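Endoglucanase (Komagataeibacter sucrofermentans, PDB 6VC5) probably hydrolyses internal beta-1,4-glucosidic linkages of cellulose and related beta-glucans. Local coordinates at residues Y38-F42 with A304-L308; Y221-R225 with Y301-L305; L228-W232 with L308-A312; A253-G258 with N271-L277. The contacts are given in a common frame with arbitrary orientation. Where two conformers were deposited one is given. Residue numbers count along the deposited sequence, not the author numbering.

Overall arrangement
From the N terminus, helix 33-46 supplies residues 38-42, which interaction 1 joins to residues 304-308, closing the longest loop of the four. Next come residues 221-225 and then helix 225-232; interactions 2 and 3 bind them to successive parts of helix 300-313, and their segments alternate along the chain, so the two contacts cross. Interaction 4, between 253-258 and 271-277, is a short closure nested inside all three loops. Helix 300-313 thus carries three contacts: interactions 1 and 2 share Ala-304 and Leu-305, while 1 and 3 share Leu-308. Helix 274-282 links interaction 4 to this helix, with Ser-302 OG 3.0 Å from Gly-275 N.

Interaction 1: Y38-F42 with A304-L308; sequences YGMLF and ALTML
Two buried alpha-helical segments run side by side in the same general direction, their axes 11.1 Å apart at closest approach and crossing at 33°. The CA of Tyr-38 lies nearest that of Ala-304 (7.2 Å) and the CA of Phe-42 nearest that of Met-307 (7.4 Å). Phe-42 is the main bump. With chi1 m it extends its ring toward the other helix, bringing CZ to 3.4 Å from Met-307 CB. That CB sits over the ring face in a CH-pi contact, 3.6 Å from the centroid, and Met-307 SD, 5.1 Å from the same centroid, adds a Met-aromatic contact. Leu-308 (mm) returns the wedge: its CD2 lies 3.4 Å from Phe-42 CZ, at that ring's edge, and 3.5 Å from Tyr-38 CE1, with CD1 4.2 Å from Leu-41 CD2. Tyr-38 (chi1 m) packs against the small Ala-304, CD2 to CB 3.9 Å, while its hydroxyl bonds to Glu-34. This interlocked apolar packing is consistent with roughly parallel helices in the (alpha/alpha)6 barrel of family 8.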
loop_
_atom_site.group_PDB
_atom_site.type_symbol
_atom_site.label_atom_id
_atom_site.label_comp_id
_atom_site.label_asym_id
_atom_site.label_seq_id
_atom_site.Cartn_x
_atom_site.Cartn_y
_atom_site.Cartn_z
ATOM N N TYR A 38 -5.668 2.868 -6.164
ATOM C CA TYR A 38 -4.649 2.859 -7.210
ATOM C C TYR A 38 -5.119 3.624 -8.440
ATOM O O TYR A 38 -4.354 4.392 -9.035
ATOM C CB TYR A 38 -4.264 1.425 -7.600
ATOM C CG TYR A 38 -3.472 0.668 -6.562
ATOM C CD1 TYR A 38 -2.523 1.304 -5.772
ATOM C CD2 TYR A 38 -3.671 -0.691 -6.388
ATOM C CE1 TYR A 38 -1.800 0.602 -4.819
ATOM C CE2 TYR A 38 -2.956 -1.400 -5.448
ATOM C CZ TYR A 38 -2.030 -0.752 -4.661
ATOM O OH TYR A 38 -1.332 -1.483 -3.716
ATOM N N GLY A 39 -6.366 3.396 -8.862
ATOM C CA GLY A 39 -6.878 4.111 -10.020
ATOM C C GLY A 39 -6.855 5.612 -9.813
ATOM O O GLY A 39 -6.452 6.368 -10.701
ATOM N N MET A 40 -7.258 6.054 -8.618
ATOM C CA MET A 40 -7.236 7.475 -8.291
ATOM C C MET A 40 -5.806 8.010 -8.229
ATOM O O MET A 40 -5.502 9.086 -8.763
ATOM C CB MET A 40 -7.968 7.679 -6.968
ATOM C CG MET A 40 -9.473 7.466 -7.071
ATOM S SD MET A 40 -10.248 7.438 -5.415
ATOM C CE MET A 40 -9.982 9.166 -4.867
ATOM N N LEU A 41 -4.902 7.257 -7.594
ATOM C CA LEU A 41 -3.524 7.729 -7.471
ATOM C C LEU A 41 -2.843 7.819 -8.834
ATOM O O LEU A 41 -2.133 8.793 -9.127
ATOM C CB LEU A 41 -2.742 6.799 -6.539
ATOM C CG LEU A 41 -1.357 7.291 -6.098
ATOM C CD1 LEU A 41 -1.519 8.387 -5.054
ATOM C CD2 LEU A 41 -0.524 6.140 -5.549
ATOM N N PHE A 42 -3.008 6.782 -9.669
ATOM C CA PHE A 42 -2.345 6.766 -10.971
ATOM C C PHE A 42 -2.909 7.839 -11.901
ATOM O O PHE A 42 -2.156 8.488 -12.639
ATOM C CB PHE A 42 -2.476 5.392 -11.637
ATOM C CG PHE A 42 -1.941 4.227 -10.827
ATOM C CD1 PHE A 42 -1.073 4.407 -9.766
ATOM C CD2 PHE A 42 -2.329 2.936 -11.155
ATOM C CE1 PHE A 42 -0.596 3.310 -9.031
ATOM C CE2 PHE A 42 -1.861 1.846 -10.435
ATOM C CZ PHE A 42 -0.997 2.042 -9.364
ATOM N N ALA A 304 -0.109 -3.076 -11.095
ATOM C CA ALA A 304 -0.272 -2.038 -10.086
ATOM C C ALA A 304 1.027 -1.787 -9.323
ATOM O O ALA A 304 1.382 -0.630 -9.062
ATOM C CB ALA A 304 -1.419 -2.397 -9.136
ATOM N N LEU A 305 1.756 -2.850 -8.975
ATOM C CA LEU A 305 3.013 -2.665 -8.252
ATOM C C LEU A 305 4.054 -1.948 -9.112
ATOM O O LEU A 305 4.794 -1.083 -8.618
ATOM C CB LEU A 305 3.531 -4.024 -7.767
ATOM C CG LEU A 305 4.793 -4.025 -6.903
ATOM C CD1 LEU A 305 4.627 -3.205 -5.626
ATOM C CD2 LEU A 305 5.145 -5.465 -6.555
ATOM N N THR A 306 4.119 -2.292 -10.401
ATOM C CA THR A 306 5.021 -1.607 -11.317
ATOM C C THR A 306 4.666 -0.128 -11.433
ATOM O O THR A 306 5.551 0.734 -11.377
ATOM C CB THR A 306 4.965 -2.309 -12.674
ATOM O OG1 THR A 306 5.375 -3.675 -12.515
ATOM C CG2 THR A 306 5.905 -1.629 -13.689
ATOM N N MET A 307 3.370 0.194 -11.548
ATOM C CA MET A 307 2.964 1.596 -11.588
ATOM C C MET A 307 3.384 2.344 -10.325
ATOM O O MET A 307 3.852 3.488 -10.407
ATOM C CB MET A 307 1.452 1.721 -11.769
ATOM C CG MET A 307 0.928 1.515 -13.160
ATOM S SD MET A 307 1.298 2.817 -14.381
ATOM C CE MET A 307 1.879 4.244 -13.450
ATOM N N LEU A 308 3.214 1.723 -9.152
ATOM C CA LEU A 308 3.662 2.343 -7.906
ATOM C C LEU A 308 5.153 2.663 -7.964
ATOM O O LEU A 308 5.599 3.717 -7.488
ATOM C CB LEU A 308 3.381 1.383 -6.756
ATOM C CG LEU A 308 2.056 1.262 -6.008
ATOM C CD1 LEU A 308 1.603 2.526 -5.274
ATOM C CD2 LEU A 308 0.956 0.726 -6.939
#

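Interaction 2: Y221-R225 with Y301-L305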
loop_
_atom_site.group_PDB
_atom_site.type_symbol
_atom_site.label_atom_id
_atom_site.label_comp_id
_atom_site.label_asym_id
_atom_site.label_seq_id
_atom_site.Cartn_x
_atom_site.Cartn_y
_atom_site.Cartn_z
ATOM N N TYR A 221 3.618 -11.054 -1.046
ATOM C CA TYR A 221 2.915 -10.110 -1.868
ATOM C C TYR A 221 2.472 -8.837 -1.165
ATOM O O TYR A 221 2.213 -7.864 -1.797
ATOM C CB TYR A 221 1.742 -10.815 -2.544
ATOM C CG TYR A 221 2.209 -11.924 -3.430
ATOM C CD1 TYR A 221 2.584 -11.673 -4.704
ATOM C CD2 TYR A 221 2.319 -13.213 -2.967
ATOM C CE1 TYR A 221 3.030 -12.668 -5.521
ATOM C CE2 TYR A 221 2.787 -14.220 -3.784
ATOM C CZ TYR A 221 3.130 -13.937 -5.058
ATOM O OH TYR A 221 3.583 -14.868 -5.954
ATOM N N ASP A 222 2.409 -8.873 0.161
ATOM C CA ASP A 222 2.191 -7.664 0.948
ATOM C C ASP A 222 3.505 -6.954 1.292
ATOM O O ASP A 222 3.692 -5.790 1.005
ATOM C CB ASP A 222 1.508 -8.007 2.286
ATOM C CG ASP A 222 0.065 -8.500 2.145
ATOM O OD1 ASP A 222 -0.133 -9.683 1.822
ATOM O OD2 ASP A 222 -0.866 -7.740 2.432
ATOM N N ALA A 223 4.431 -7.714 1.858
ATOM C CA ALA A 223 5.646 -7.158 2.420
ATOM C C ALA A 223 6.557 -6.515 1.387
ATOM O O ALA A 223 7.346 -5.688 1.720
ATOM C CB ALA A 223 6.401 -8.188 3.251
ATOM N N ILE A 224 6.375 -6.865 0.132
ATOM C CA ILE A 224 7.258 -6.363 -0.896
ATOM C C ILE A 224 6.937 -4.900 -1.098
ATOM O O ILE A 224 7.837 -4.163 -1.446
ATOM C CB ILE A 224 6.975 -7.081 -2.248
ATOM C CG1 ILE A 224 7.919 -6.629 -3.362
ATOM C CG2 ILE A 224 5.547 -6.814 -2.699
ATOM C CD1 ILE A 224 9.347 -7.029 -3.105
ATOM N N ARG A 225 5.848 -4.345 -0.636
ATOM C CA ARG A 225 5.688 -2.910 -0.641
ATOM C C ARG A 225 6.551 -2.145 0.358
ATOM O O ARG A 225 6.686 -0.962 0.252
ATOM C CB ARG A 225 4.215 -2.519 -0.589
ATOM C CG ARG A 225 3.494 -2.888 -1.881
ATOM C CD ARG A 225 2.110 -2.284 -2.026
ATOM N NE ARG A 225 1.259 -3.192 -2.796
ATOM C CZ ARG A 225 0.923 -3.059 -4.082
ATOM N NH1 ARG A 225 0.180 -3.960 -4.642
ATOM N NH2 ARG A 225 1.307 -2.029 -4.802
ATOM N N TYR A 301 -2.004 -7.626 -10.396
ATOM C CA TYR A 301 -1.160 -7.361 -9.233
ATOM C C TYR A 301 0.175 -6.765 -9.661
ATOM O O TYR A 301 0.641 -5.765 -9.099
ATOM C CB TYR A 301 -0.918 -8.663 -8.457
ATOM C CG TYR A 301 0.093 -8.468 -7.359
ATOM C CD1 TYR A 301 -0.298 -8.029 -6.102
ATOM C CD2 TYR A 301 1.445 -8.681 -7.591
ATOM C CE1 TYR A 301 0.634 -7.815 -5.097
ATOM C CE2 TYR A 301 2.374 -8.472 -6.608
ATOM C CZ TYR A 301 1.961 -8.044 -5.360
ATOM O OH TYR A 301 2.898 -7.836 -4.390
ATOM N N SER A 302 0.811 -7.388 -10.647
ATOM C CA SER A 302 2.125 -6.935 -11.083
ATOM C C SER A 302 2.040 -5.552 -11.719
ATOM O O SER A 302 2.919 -4.701 -11.504
ATOM C CB SER A 302 2.694 -7.943 -12.084
ATOM O OG SER A 302 4.034 -7.629 -12.403
ATOM N N ALA A 303 0.988 -5.303 -12.501
ATOM C CA ALA A 303 0.832 -4.008 -13.156
ATOM C C ALA A 303 0.702 -2.875 -12.136
ATOM O O ALA A 303 1.331 -1.822 -12.278
ATOM C CB ALA A 303 -0.381 -4.036 -14.087
ATOM N N ALA A 304 -0.109 -3.076 -11.095
ATOM C CA ALA A 304 -0.272 -2.038 -10.086
ATOM C C ALA A 304 1.027 -1.787 -9.323
ATOM O O ALA A 304 1.382 -0.630 -9.062
ATOM C CB ALA A 304 -1.419 -2.397 -9.136
ATOM N N LEU A 305 1.756 -2.850 -8.975
ATOM C CA LEU A 305 3.013 -2.665 -8.252
ATOM C C LEU A 305 4.054 -1.948 -9.112
ATOM O O LEU A 305 4.794 -1.083 -8.618
ATOM C CB LEU A 305 3.531 -4.024 -7.767
ATOM C CG LEU A 305 4.793 -4.025 -6.903
ATOM C CD1 LEU A 305 4.627 -3.205 -5.626
ATOM C CD2 LEU A 305 5.145 -5.465 -6.555
#
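Tyr-301, Arg-225 and Leu-305 have the most surface covered where the loop before helix 225-232 meets helix 300-313. Tyr-301 points across the gap with chi1 t, and its OH donates a hydrogen bond to Tyr-221 O at 2.7 Å. The same ring offers a face to the edge of Tyr-221 in a T-shaped stack, centroids 5.4 Å apart and planes at 80°. Asp-222 to Arg-225 form a type I beta turn, closed by Arg-225 N to Asp-222 O at 3.1 Å, after which the Arg-225 side chain leaves sideways and its guanidinium reaches helix 300-313. Leu-305 CD1 lies over one face of this guanidinium, 3.6 Å from NH2, and NH1 is 3.9 Å from Tyr-301 CE1. Leu-305 CD2 also meets Ile-224 CG2 at 4.1 Å. Outside the pair, Arg-225 NH1 makes a long, weak ion pair with Glu-34. The chemistry is therefore mixed: one directed hydrogen bond anchors the loop backbone, while Leu-305 covers one face of the buried guanidinium and the Tyr-301 ring lies beside it.

Interaction 3: L228-W232 with L308-A312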
loop_
_atom_site.group_PDB
_atom_site.type_symbol
_atom_site.label_atom_id
_atom_site.label_comp_id
_atom_site.label_asym_id
_atom_site.label_seq_id
_atom_site.Cartn_x
_atom_site.Cartn_y
_atom_site.Cartn_z
ATOM N N LEU A 228 9.641 -0.441 -0.858
ATOM C CA LEU A 228 9.242 0.615 -1.786
ATOM C C LEU A 228 8.757 1.865 -1.054
ATOM O O LEU A 228 9.197 2.979 -1.358
ATOM C CB LEU A 228 8.175 0.105 -2.748
ATOM C CG LEU A 228 7.848 1.146 -3.823
ATOM C CD1 LEU A 228 9.052 1.377 -4.730
ATOM C CD2 LEU A 228 6.644 0.709 -4.621
ATOM N N TYR A 229 7.847 1.706 -0.084
ATOM C CA TYR A 229 7.324 2.878 0.621
ATOM C C TYR A 229 8.411 3.576 1.430
ATOM O O TYR A 229 8.432 4.813 1.499
ATOM C CB TYR A 229 6.131 2.505 1.509
ATOM C CG TYR A 229 4.843 2.221 0.755
ATOM C CD1 TYR A 229 4.410 3.069 -0.262
ATOM C CD2 TYR A 229 4.044 1.123 1.086
ATOM C CE1 TYR A 229 3.237 2.823 -0.946
ATOM C CE2 TYR A 229 2.863 0.876 0.401
ATOM C CZ TYR A 229 2.475 1.728 -0.612
ATOM O OH TYR A 229 1.303 1.495 -1.299
ATOM N N LEU A 230 9.315 2.806 2.055
ATOM C CA LEU A 230 10.409 3.406 2.819
ATOM C C LEU A 230 11.348 4.183 1.909
ATOM O O LEU A 230 11.767 5.299 2.246
ATOM C CB LEU A 230 11.187 2.324 3.562
ATOM C CG LEU A 230 10.461 1.646 4.721
ATOM C CD1 LEU A 230 11.352 0.546 5.309
ATOM C CD2 LEU A 230 10.070 2.661 5.776
ATOM N N SER A 231 11.688 3.616 0.750
ATOM C CA SER A 231 12.544 4.334 -0.195
ATOM C C SER A 231 11.857 5.600 -0.697
ATOM O O SER A 231 12.456 6.685 -0.716
ATOM C CB SER A 231 12.905 3.422 -1.363
ATOM O OG SER A 231 13.801 4.088 -2.236
ATOM N N TRP A 232 10.591 5.477 -1.092
ATOM C CA TRP A 232 9.836 6.600 -1.644
ATOM C C TRP A 232 9.773 7.761 -0.653
ATOM O O TRP A 232 9.941 8.927 -1.035
ATOM C CB TRP A 232 8.445 6.055 -1.963
ATOM C CG TRP A 232 7.427 6.929 -2.622
ATOM C CD1 TRP A 232 7.490 8.272 -2.870
ATOM C CD2 TRP A 232 6.159 6.487 -3.101
ATOM N NE1 TRP A 232 6.322 8.689 -3.489
ATOM C CE2 TRP A 232 5.493 7.606 -3.636
ATOM C CE3 TRP A 232 5.526 5.240 -3.138
ATOM C CZ2 TRP A 232 4.216 7.516 -4.191
ATOM C CZ3 TRP A 232 4.263 5.150 -3.685
ATOM C CH2 TRP A 232 3.622 6.283 -4.212
ATOM N N LEU A 308 3.214 1.723 -9.152
ATOM C CA LEU A 308 3.662 2.343 -7.906
ATOM C C LEU A 308 5.153 2.663 -7.964
ATOM O O LEU A 308 5.599 3.717 -7.488
ATOM C CB LEU A 308 3.381 1.383 -6.756
ATOM C CG LEU A 308 2.056 1.262 -6.008
ATOM C CD1 LEU A 308 1.603 2.526 -5.274
ATOM C CD2 LEU A 308 0.956 0.726 -6.939
ATOM N N ALA A 309 5.946 1.769 -8.565
ATOM C CA ALA A 309 7.376 2.030 -8.710
ATOM C C ALA A 309 7.669 3.221 -9.625
ATOM O O ALA A 309 8.598 3.990 -9.358
ATOM C CB ALA A 309 8.083 0.779 -9.212
ATOM N N TYR A 310 6.918 3.365 -10.728
ATOM C CA TYR A 310 7.060 4.536 -11.593
ATOM C C TYR A 310 6.778 5.821 -10.828
ATOM O O TYR A 310 7.494 6.817 -10.986
ATOM C CB TYR A 310 6.098 4.450 -12.785
ATOM C CG TYR A 310 6.633 3.678 -13.964
ATOM C CD1 TYR A 310 7.405 4.308 -14.942
ATOM C CD2 TYR A 310 6.369 2.330 -14.108
ATOM C CE1 TYR A 310 7.905 3.602 -16.020
ATOM C CE2 TYR A 310 6.862 1.614 -15.187
ATOM C CZ TYR A 310 7.629 2.255 -16.139
ATOM O OH TYR A 310 8.118 1.523 -17.202
ATOM N N ILE A 311 5.741 5.808 -9.988
ATOM C CA ILE A 311 5.373 6.996 -9.223
ATOM C C ILE A 311 6.449 7.315 -8.194
ATOM O O ILE A 311 6.828 8.482 -8.011
ATOM C CB ILE A 311 3.965 6.827 -8.622
ATOM C CG1 ILE A 311 2.946 6.779 -9.760
ATOM C CG2 ILE A 311 3.628 7.973 -7.655
ATOM C CD1 ILE A 311 1.556 6.430 -9.332
ATOM N N ALA A 312 6.983 6.281 -7.535
ATOM C CA ALA A 312 8.051 6.485 -6.561
ATOM C C ALA A 312 9.337 6.995 -7.214
ATOM O O ALA A 312 10.011 7.872 -6.653
ATOM C CB ALA A 312 8.306 5.179 -5.802
#
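Trp-232 lays one face of its indole over Ala-312, whose CA stands 3.9 Å from the centroid of the five-membered ring, only 6° off the ring normal, in a CH-pi contact. The two helical segments run almost in the same direction, at 16°, with axes 10.4 Å apart at closest approach, consistent with two roughly parallel helices of the (alpha/alpha)6 barrel of glycosyl hydrolase family 8. The helices are tightest at this end: the CA atoms of Trp-232 and Ala-312 are 5.2 Å apart, against 7.3 Å for those of Leu-228 and Ala-309, and the small alanine side chain permits the closer approach. The indole, held by chi1 t toward the partner helix, also reaches two other residues: CZ2 lies 3.5 Å from Ile-311 CG2, and CZ3 is 4.1 Å from Leu-308 CD1, which sits at the ring edge. One turn earlier, Leu-228 packs against Leu-308, Ala-309 and Ala-312. The packing is essentially apolar. Helix 90-106 continues it, Trp-102 touching both Trp-232 and Ile-311, while Leu-308 and Ile-311 meet Phe-42 of helix 33-46. The branches of Leu-228 part: CD2 lies 4.0 Å from Leu-308 CB and 4.1 Å from Ala-309 N, CD1 4.0 Å from Ala-312 CB.

Interaction 4: A253-G258 with N271-L277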
loop_
_atom_site.group_PDB
_atom_site.type_symbol
_atom_site.label_atom_id
_atom_site.label_comp_id
_atom_site.label_asym_id
_atom_site.label_seq_id
_atom_site.Cartn_x
_atom_site.Cartn_y
_atom_site.Cartn_z
ATOM N N ALA A 253 18.193 -10.796 -10.718
ATOM C CA ALA A 253 17.048 -10.208 -11.405
ATOM C C ALA A 253 16.206 -11.247 -12.131
ATOM O O ALA A 253 15.010 -11.025 -12.338
ATOM C CB ALA A 253 17.529 -9.144 -12.395
ATOM N N SER A 254 16.799 -12.372 -12.525
ATOM C CA SER A 254 16.081 -13.407 -13.265
ATOM C C SER A 254 15.399 -14.439 -12.375
ATOM O O SER A 254 14.677 -15.299 -12.899
ATOM C CB SER A 254 17.025 -14.131 -14.233
ATOM O OG SER A 254 17.563 -13.239 -15.195
ATOM N N ALA A 255 15.579 -14.379 -11.046
ATOM C CA ALA A 255 15.057 -15.443 -10.197
ATOM C C ALA A 255 14.581 -14.932 -8.838
ATOM O O ALA A 255 14.707 -15.642 -7.835
ATOM C CB ALA A 255 16.092 -16.566 -10.039
ATOM N N LEU A 256 14.046 -13.717 -8.773
ATOM C CA LEU A 256 13.532 -13.250 -7.494
ATOM C C LEU A 256 12.368 -14.148 -7.080
ATOM O O LEU A 256 11.521 -14.481 -7.913
ATOM C CB LEU A 256 13.053 -11.795 -7.597
ATOM C CG LEU A 256 14.105 -10.726 -7.932
ATOM C CD1 LEU A 256 13.445 -9.344 -8.045
ATOM C CD2 LEU A 256 15.239 -10.701 -6.918
ATOM N N PRO A 257 12.303 -14.565 -5.839
ATOM C CA PRO A 257 11.220 -15.447 -5.404
ATOM C C PRO A 257 9.902 -14.702 -5.209
ATOM O O PRO A 257 9.914 -13.591 -4.829
ATOM C CB PRO A 257 11.723 -15.967 -4.066
ATOM C CG PRO A 257 12.659 -14.925 -3.573
ATOM C CD PRO A 257 13.313 -14.348 -4.801
ATOM N N GLY A 258 8.801 -15.355 -5.482
ATOM C CA GLY A 258 7.501 -14.788 -5.152
ATOM C C GLY A 258 7.242 -14.746 -3.659
ATOM O O GLY A 258 6.576 -13.831 -3.155
ATOM N N ASN A 271 9.071 -17.933 -9.734
ATOM C CA ASN A 271 9.657 -16.616 -9.551
ATOM C C ASN A 271 8.558 -15.562 -9.438
ATOM O O ASN A 271 7.403 -15.768 -9.826
ATOM C CB ASN A 271 10.587 -16.262 -10.715
ATOM C CG ASN A 271 11.713 -17.264 -10.904
ATOM O OD1 ASN A 271 12.411 -17.646 -9.959
ATOM N ND2 ASN A 271 11.914 -17.675 -12.151
ATOM N N ALA A 272 8.951 -14.415 -8.897
ATOM C CA ALA A 272 8.059 -13.297 -8.695
ATOM C C ALA A 272 7.658 -12.665 -10.023
ATOM O O ALA A 272 8.343 -12.828 -11.035
ATOM C CB ALA A 272 8.797 -12.249 -7.874
ATOM N N PRO A 273 6.557 -11.918 -10.036
ATOM C CA PRO A 273 6.203 -11.144 -11.228
ATOM C C PRO A 273 7.115 -9.941 -11.393
ATOM O O PRO A 273 7.874 -9.586 -10.476
ATOM C CB PRO A 273 4.769 -10.697 -10.921
ATOM C CG PRO A 273 4.773 -10.537 -9.426
ATOM C CD PRO A 273 5.612 -11.691 -8.924
ATOM N N PRO A 274 7.054 -9.273 -12.551
ATOM C CA PRO A 274 7.933 -8.114 -12.798
ATOM C C PRO A 274 7.779 -6.978 -11.809
ATOM O O PRO A 274 8.730 -6.205 -11.639
ATOM C CB PRO A 274 7.535 -7.661 -14.210
ATOM C CG PRO A 274 6.962 -8.867 -14.853
ATOM C CD PRO A 274 6.341 -9.699 -13.769
ATOM N N GLY A 275 6.624 -6.828 -11.162
ATOM C CA GLY A 275 6.507 -5.782 -10.159
ATOM C C GLY A 275 7.524 -5.906 -9.037
ATOM O O GLY A 275 7.965 -4.892 -8.475
ATOM N N TYR A 276 7.904 -7.139 -8.662
ATOM C CA TYR A 276 8.943 -7.249 -7.638
ATOM C C TYR A 276 10.273 -6.730 -8.158
ATOM O O TYR A 276 11.064 -6.156 -7.403
ATOM C CB TYR A 276 9.183 -8.700 -7.231
ATOM C CG TYR A 276 8.227 -9.322 -6.262
ATOM C CD1 TYR A 276 6.856 -9.086 -6.325
ATOM C CD2 TYR A 276 8.693 -10.214 -5.302
ATOM C CE1 TYR A 276 5.978 -9.722 -5.434
ATOM C CE2 TYR A 276 7.824 -10.856 -4.415
ATOM C CZ TYR A 276 6.472 -10.608 -4.490
ATOM O OH TYR A 276 5.604 -11.237 -3.625
ATOM N N LEU A 277 10.570 -6.999 -9.427
ATOM C CA LEU A 277 11.798 -6.483 -10.013
ATOM C C LEU A 277 11.793 -4.963 -10.016
ATOM O O LEU A 277 12.834 -4.335 -9.794
ATOM C CB LEU A 277 11.961 -7.037 -11.430
ATOM C CG LEU A 277 13.143 -6.570 -12.265
ATOM C CD1 LEU A 277 14.436 -6.971 -11.612
ATOM C CD2 LEU A 277 13.040 -7.173 -13.649
#
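Two hydrogen bonds fix the loop after helix 238-251 to the lead-in of helix 274-282. Ala-272 N donates to Leu-256 O at 2.8 Å, nearly linear at 167°, beside a single beta bridge pairing Pro-257 with Asn-271 (CA to CA 4.6 Å). Farther along, Tyr-276 OH donates to Gly-258 O, also at 2.8 Å, so a side chain from the first turn of the helix holds the next part of the loop. Asn-271 OD1 approaches Ala-255 CA at 3.5 Å, but its hydrogen-bond partner is Arg-267, which also binds Ala-255 O. Packing spreads outward from Leu-256: its CD1 lies 3.8 Å from Leu-277 CA and 4.4 Å from Tyr-276 CB. At the exposed margin Ala-253 CB touches Leu-277 CD1 at 3.9 Å. A glycerol, probably from the crystallisation liquor, is hydrogen-bonded to Ala-253 O and Leu-256 N. Backbone carbonyls accept both cross-segment bonds, so the polar fastening depends on the course of the loop's main chain, with leucine and alanine side chains supplying apolar cover.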